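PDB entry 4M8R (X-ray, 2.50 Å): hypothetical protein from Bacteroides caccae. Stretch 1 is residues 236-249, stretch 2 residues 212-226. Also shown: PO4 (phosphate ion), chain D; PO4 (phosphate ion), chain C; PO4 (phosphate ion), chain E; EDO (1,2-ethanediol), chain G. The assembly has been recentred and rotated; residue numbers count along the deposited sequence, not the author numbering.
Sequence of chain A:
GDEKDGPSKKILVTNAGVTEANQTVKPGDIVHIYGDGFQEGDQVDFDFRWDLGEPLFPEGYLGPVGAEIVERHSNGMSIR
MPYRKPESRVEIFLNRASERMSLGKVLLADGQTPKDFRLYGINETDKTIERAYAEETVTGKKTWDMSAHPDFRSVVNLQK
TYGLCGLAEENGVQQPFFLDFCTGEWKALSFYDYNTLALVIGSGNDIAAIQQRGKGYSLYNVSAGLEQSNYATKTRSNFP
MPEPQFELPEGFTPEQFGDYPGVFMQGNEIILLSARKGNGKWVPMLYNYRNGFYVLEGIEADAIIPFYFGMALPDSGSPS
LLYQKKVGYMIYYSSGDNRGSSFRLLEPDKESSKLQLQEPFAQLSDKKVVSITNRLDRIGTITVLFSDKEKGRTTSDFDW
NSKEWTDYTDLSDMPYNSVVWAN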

# COMPACT_ATOMS: atom_id res chain seq x y z
N ARG A 236 -18.17 15.31 -15.99
CA ARG A 236 -19.53 15.03 -15.57
C ARG A 236 -19.72 13.54 -15.31
O ARG A 236 -19.38 12.72 -16.16
CB ARG A 236 -20.53 15.47 -16.64
CG ARG A 236 -20.54 16.96 -16.94
CD ARG A 236 -21.49 17.28 -18.08
NE ARG A 236 -21.19 18.59 -18.67
CZ ARG A 236 -21.97 19.67 -18.61
NH1 ARG A 236 -23.16 19.65 -18.00
NH2 ARG A 236 -21.56 20.80 -19.19
N SER A 237 -20.26 13.19 -14.15
CA SER A 237 -20.50 11.81 -13.77
C SER A 237 -21.99 11.56 -13.67
O SER A 237 -22.76 12.49 -13.47
CB SER A 237 -19.88 11.50 -12.40
OG SER A 237 -18.49 11.73 -12.38
N ASN A 238 -22.37 10.29 -13.79
CA ASN A 238 -23.71 9.86 -13.48
C ASN A 238 -23.68 8.53 -12.73
O ASN A 238 -23.97 7.47 -13.29
CB ASN A 238 -24.54 9.72 -14.76
CG ASN A 238 -26.00 9.41 -14.46
OD1 ASN A 238 -26.59 10.01 -13.56
ND2 ASN A 238 -26.57 8.47 -15.20
N PHE A 239 -23.35 8.61 -11.44
CA PHE A 239 -23.15 7.43 -10.61
C PHE A 239 -24.05 7.39 -9.36
O PHE A 239 -23.59 7.57 -8.24
CB PHE A 239 -21.69 7.35 -10.17
CG PHE A 239 -20.73 6.98 -11.28
CD1 PHE A 239 -20.92 5.84 -12.03
CD2 PHE A 239 -19.60 7.75 -11.52
CE1 PHE A 239 -20.02 5.49 -13.02
CE2 PHE A 239 -18.70 7.41 -12.51
CZ PHE A 239 -18.92 6.27 -13.26
N PRO A 240 -25.35 7.13 -9.55
CA PRO A 240 -26.22 6.94 -8.39
C PRO A 240 -26.00 5.58 -7.74
O PRO A 240 -25.51 4.65 -8.39
CB PRO A 240 -27.63 7.01 -8.98
CG PRO A 240 -27.46 6.59 -10.40
CD PRO A 240 -26.10 7.07 -10.82
N MSE A 241 -26.38 5.46 -6.47
CA MSE A 241 -26.33 4.19 -5.77
C MSE A 241 -27.49 3.34 -6.23
O MSE A 241 -28.54 3.88 -6.58
CB MSE A 241 -26.49 4.42 -4.27
CG MSE A 241 -25.31 5.17 -3.68
SE MSE A 241 -23.95 3.87 -3.12
CE MSE A 241 -24.75 3.58 -1.36
N PRO A 242 -27.33 2.01 -6.21
CA PRO A 242 -28.43 1.11 -6.53
C PRO A 242 -29.37 0.97 -5.34
O PRO A 242 -29.52 -0.12 -4.79
CB PRO A 242 -27.72 -0.21 -6.82
CG PRO A 242 -26.55 -0.18 -5.90
CD PRO A 242 -26.10 1.26 -5.87
N GLU A 243 -29.98 2.08 -4.94
CA GLU A 243 -30.91 2.10 -3.81
C GLU A 243 -32.18 2.81 -4.25
O GLU A 243 -32.16 3.56 -5.23
CB GLU A 243 -30.28 2.82 -2.62
CG GLU A 243 -28.96 2.22 -2.15
CD GLU A 243 -29.10 0.83 -1.53
OE1 GLU A 243 -30.22 0.45 -1.15
OE2 GLU A 243 -28.07 0.13 -1.42
N PRO A 244 -33.28 2.61 -3.52
CA PRO A 244 -34.50 3.30 -3.91
C PRO A 244 -34.38 4.81 -3.77
O PRO A 244 -33.46 5.31 -3.12
CB PRO A 244 -35.57 2.75 -2.95
CG PRO A 244 -34.95 1.57 -2.28
CD PRO A 244 -33.47 1.82 -2.29
N GLN A 245 -35.30 5.53 -4.41
CA GLN A 245 -35.39 6.98 -4.27
C GLN A 245 -36.28 7.29 -3.09
O GLN A 245 -37.24 6.55 -2.82
CB GLN A 245 -35.97 7.61 -5.53
CG GLN A 245 -35.11 7.40 -6.77
CD GLN A 245 -35.76 7.91 -8.04
OE1 GLN A 245 -36.55 8.86 -8.02
NE2 GLN A 245 -35.43 7.28 -9.16
N PHE A 246 -35.99 8.38 -2.39
CA PHE A 246 -36.80 8.79 -1.25
C PHE A 246 -37.26 10.24 -1.36
O PHE A 246 -36.48 11.11 -1.76
CB PHE A 246 -36.03 8.57 0.05
CG PHE A 246 -35.76 7.13 0.34
CD1 PHE A 246 -36.77 6.30 0.81
CD2 PHE A 246 -34.49 6.59 0.13
CE1 PHE A 246 -36.53 4.96 1.07
CE2 PHE A 246 -34.24 5.26 0.39
CZ PHE A 246 -35.26 4.44 0.86
N GLU A 247 -38.52 10.47 -1.01
CA GLU A 247 -39.07 11.82 -0.91
C GLU A 247 -38.63 12.46 0.40
O GLU A 247 -38.28 11.76 1.36
CB GLU A 247 -40.60 11.81 -0.96
CG GLU A 247 -41.21 12.24 -2.28
CD GLU A 247 -41.39 11.09 -3.25
OE1 GLU A 247 -40.38 10.63 -3.82
OE2 GLU A 247 -42.55 10.66 -3.45
N LEU A 248 -38.65 13.79 0.43
CA LEU A 248 -38.43 14.54 1.65
C LEU A 248 -39.64 14.35 2.57
O LEU A 248 -40.75 14.09 2.09
CB LEU A 248 -38.26 16.02 1.34
CG LEU A 248 -37.01 16.41 0.57
CD1 LEU A 248 -37.13 17.82 0.03
CD2 LEU A 248 -35.78 16.26 1.45
N PRO A 249 -39.44 14.48 3.89
CA PRO A 249 -40.59 14.40 4.79
C PRO A 249 -41.57 15.55 4.56
O PRO A 249 -41.18 16.59 4.03
CB PRO A 249 -39.97 14.48 6.19
CG PRO A 249 -38.49 14.31 6.01
CD PRO A 249 -38.19 14.77 4.62
P PO4 D . -30.26 6.70 -14.58
O1 PO4 D . -29.33 7.56 -15.41
O2 PO4 D . -29.58 5.43 -14.14
O3 PO4 D . -30.72 7.44 -13.35
O4 PO4 D . -31.44 6.35 -15.46
P PO4 C . -29.84 1.02 -10.56
O1 PO4 C . -29.77 1.20 -12.07
O2 PO4 C . -29.22 -0.29 -10.17
O3 PO4 C . -29.09 2.13 -9.89
O4 PO4 C . -31.27 1.10 -10.11
P PO4 E . -18.15 16.14 -20.09
O1 PO4 E . -16.89 16.39 -20.87
O2 PO4 E . -17.79 15.62 -18.71
O3 PO4 E . -18.90 17.45 -19.95
O4 PO4 E . -19.02 15.12 -20.80
C1 EDO G . -7.73 16.35 -9.96
O1 EDO G . -7.02 15.12 -9.75
C2 EDO G . -7.99 16.58 -11.44
O2 EDO G . -8.83 17.73 -11.57
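Stretch 2, residues 212-226: QRGKGYSLYNVSAGL

Stretch 2 runs antiparallel to stretch 1, with Ser218 to Asn221 in a strand. The two backbones meet in two places and part between them, around Pro242 to Pro244. At one end Tyr217 pairs with Phe246: Tyr217 N to Phe246 O is 2.8 Å and Phe246 N to Tyr217 O is 3.1 Å. At the other, Met241 N bonds Leu219 O at 2.9 Å and Asn221 N bonds Phe239 O at 3.1 Å. Water 1 bridges Phe239 N and Asn221 O.

Pro240 is a bump wedged between Tyr220 and Arg213. Pro240 CB lies over the face of the Tyr220 ring, 3.8 Å from its centroid, and Pro240 CG lies over one face of the Arg213 guanidinium, 3.5 Å from Arg213 CZ. The edge of that guanidinium binds two phosphate ions.

Gln245 fills the hollow made by the turn at 213-216. Gly216 N donates a hydrogen bond to Gln245 OE1 at 3.0 Å. Gly216 leaves room here: a CB would clash with Glu247 OE1 and Phe246 O. The Gln245 stem packs on Ser218, CG to OG 3.4 Å.

Apolar side chains add further contacts. Met241 CG sits 4.0 Å from Leu219 CB, and Leu248 CG 4.0 Å from Tyr217 CE2. Phe239 CE2 reaches Ala224 CB at 3.8 Å. Beyond it, water 2 links Ser237 OG with Gly225 N.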

# COMPACT_ATOMS: atom_id res chain seq x y z
N GLN A 212 -31.97 14.70 -7.22
CA GLN A 212 -33.30 14.24 -7.60
C GLN A 212 -33.24 13.38 -8.87
O GLN A 212 -33.33 13.90 -9.98
CB GLN A 212 -34.22 15.44 -7.82
CG GLN A 212 -35.66 15.07 -8.08
CD GLN A 212 -36.59 16.25 -7.92
OE1 GLN A 212 -36.33 17.34 -8.45
NE2 GLN A 212 -37.68 16.06 -7.19
N ARG A 213 -33.07 12.08 -8.67
CA ARG A 213 -32.96 11.12 -9.78
C ARG A 213 -34.26 10.98 -10.56
O ARG A 213 -34.25 10.65 -11.75
CB ARG A 213 -32.51 9.76 -9.25
CG ARG A 213 -32.17 8.73 -10.32
CD ARG A 213 -31.56 7.48 -9.70
NE ARG A 213 -31.14 6.52 -10.71
CZ ARG A 213 -30.69 5.30 -10.46
NH1 ARG A 213 -30.59 4.85 -9.22
NH2 ARG A 213 -30.32 4.51 -11.47
N GLY A 214 -35.39 11.22 -9.89
CA GLY A 214 -36.70 11.18 -10.54
C GLY A 214 -37.78 11.78 -9.66
O GLY A 214 -37.76 12.98 -9.38
N LYS A 215 -38.71 10.94 -9.21
CA LYS A 215 -39.72 11.36 -8.25
C LYS A 215 -39.08 11.74 -6.91
O LYS A 215 -39.54 12.66 -6.23
CB LYS A 215 -40.76 10.25 -8.04
CG LYS A 215 -40.22 8.99 -7.36
CD LYS A 215 -41.10 7.77 -7.61
CE LYS A 215 -40.42 6.49 -7.11
NZ LYS A 215 -39.15 6.19 -7.84
N GLY A 216 -38.01 11.03 -6.54
CA GLY A 216 -37.32 11.25 -5.27
C GLY A 216 -35.82 11.42 -5.40
O GLY A 216 -35.28 11.57 -6.51
N TYR A 217 -35.14 11.38 -4.25
CA TYR A 217 -33.73 11.70 -4.17
C TYR A 217 -32.86 10.46 -3.99
O TYR A 217 -33.23 9.53 -3.27
CB TYR A 217 -33.49 12.68 -3.02
CG TYR A 217 -34.08 14.04 -3.30
CD1 TYR A 217 -33.36 14.99 -4.02
CD2 TYR A 217 -35.37 14.37 -2.89
CE1 TYR A 217 -33.89 16.24 -4.30
CE2 TYR A 217 -35.91 15.62 -3.16
CZ TYR A 217 -35.16 16.54 -3.87
OH TYR A 217 -35.68 17.78 -4.16
N SER A 218 -31.71 10.46 -4.65
CA SER A 218 -30.73 9.38 -4.56
C SER A 218 -29.36 9.93 -4.23
O SER A 218 -29.11 11.13 -4.38
CB SER A 218 -30.64 8.61 -5.88
OG SER A 218 -31.83 7.88 -6.13
N LEU A 219 -28.47 9.06 -3.79
CA LEU A 219 -27.11 9.44 -3.44
C LEU A 219 -26.19 9.18 -4.63
O LEU A 219 -26.21 8.09 -5.19
CB LEU A 219 -26.64 8.64 -2.22
CG LEU A 219 -25.28 9.01 -1.64
CD1 LEU A 219 -25.27 10.44 -1.13
CD2 LEU A 219 -24.92 8.03 -0.53
N TYR A 220 -25.40 10.18 -5.00
CA TYR A 220 -24.53 10.12 -6.17
C TYR A 220 -23.08 10.37 -5.78
O TYR A 220 -22.80 11.09 -4.83
CB TYR A 220 -24.89 11.21 -7.17
CG TYR A 220 -26.14 10.97 -7.99
CD1 TYR A 220 -27.40 11.10 -7.43
CD2 TYR A 220 -26.05 10.67 -9.35
CE1 TYR A 220 -28.55 10.90 -8.19
CE2 TYR A 220 -27.19 10.47 -10.12
CZ TYR A 220 -28.43 10.59 -9.54
OH TYR A 220 -29.55 10.38 -10.30
N ASN A 221 -22.17 9.79 -6.55
CA ASN A 221 -20.77 10.17 -6.50
C ASN A 221 -20.51 11.17 -7.61
O ASN A 221 -20.64 10.84 -8.78
CB ASN A 221 -19.87 8.95 -6.70
CG ASN A 221 -18.40 9.28 -6.54
OD1 ASN A 221 -17.93 10.32 -7.00
ND2 ASN A 221 -17.68 8.41 -5.85
N VAL A 222 -20.13 12.39 -7.24
CA VAL A 222 -19.96 13.46 -8.22
C VAL A 222 -18.52 13.90 -8.37
O VAL A 222 -18.25 14.87 -9.06
CB VAL A 222 -20.85 14.68 -7.90
CG1 VAL A 222 -22.31 14.27 -7.94
CG2 VAL A 222 -20.51 15.30 -6.56
N SER A 223 -17.59 13.21 -7.70
CA SER A 223 -16.18 13.55 -7.82
C SER A 223 -15.39 12.54 -8.67
O SER A 223 -14.23 12.78 -8.99
CB SER A 223 -15.55 13.68 -6.43
OG SER A 223 -15.58 12.45 -5.73
N ALA A 224 -16.02 11.42 -9.03
CA ALA A 224 -15.34 10.37 -9.82
C ALA A 224 -14.69 10.88 -11.11
O ALA A 224 -13.64 10.37 -11.51
CB ALA A 224 -16.31 9.25 -10.14
N GLY A 225 -15.29 11.88 -11.75
CA GLY A 225 -14.70 12.51 -12.95
C GLY A 225 -13.41 13.28 -12.70
O GLY A 225 -12.61 13.46 -13.60
N LEU A 226 -13.21 13.73 -11.46
CA LEU A 226 -11.97 14.40 -11.09
C LEU A 226 -10.85 13.42 -10.74
O LEU A 226 -9.68 13.70 -10.98
CB LEU A 226 -12.19 15.30 -9.87
CG LEU A 226 -13.23 16.42 -10.04
CD1 LEU A 226 -13.39 17.15 -8.71
CD2 LEU A 226 -12.82 17.39 -11.13
O HOH W 1 -22.67 11.13 -10.54
O HOH W 2 -17.38 13.79 -11.43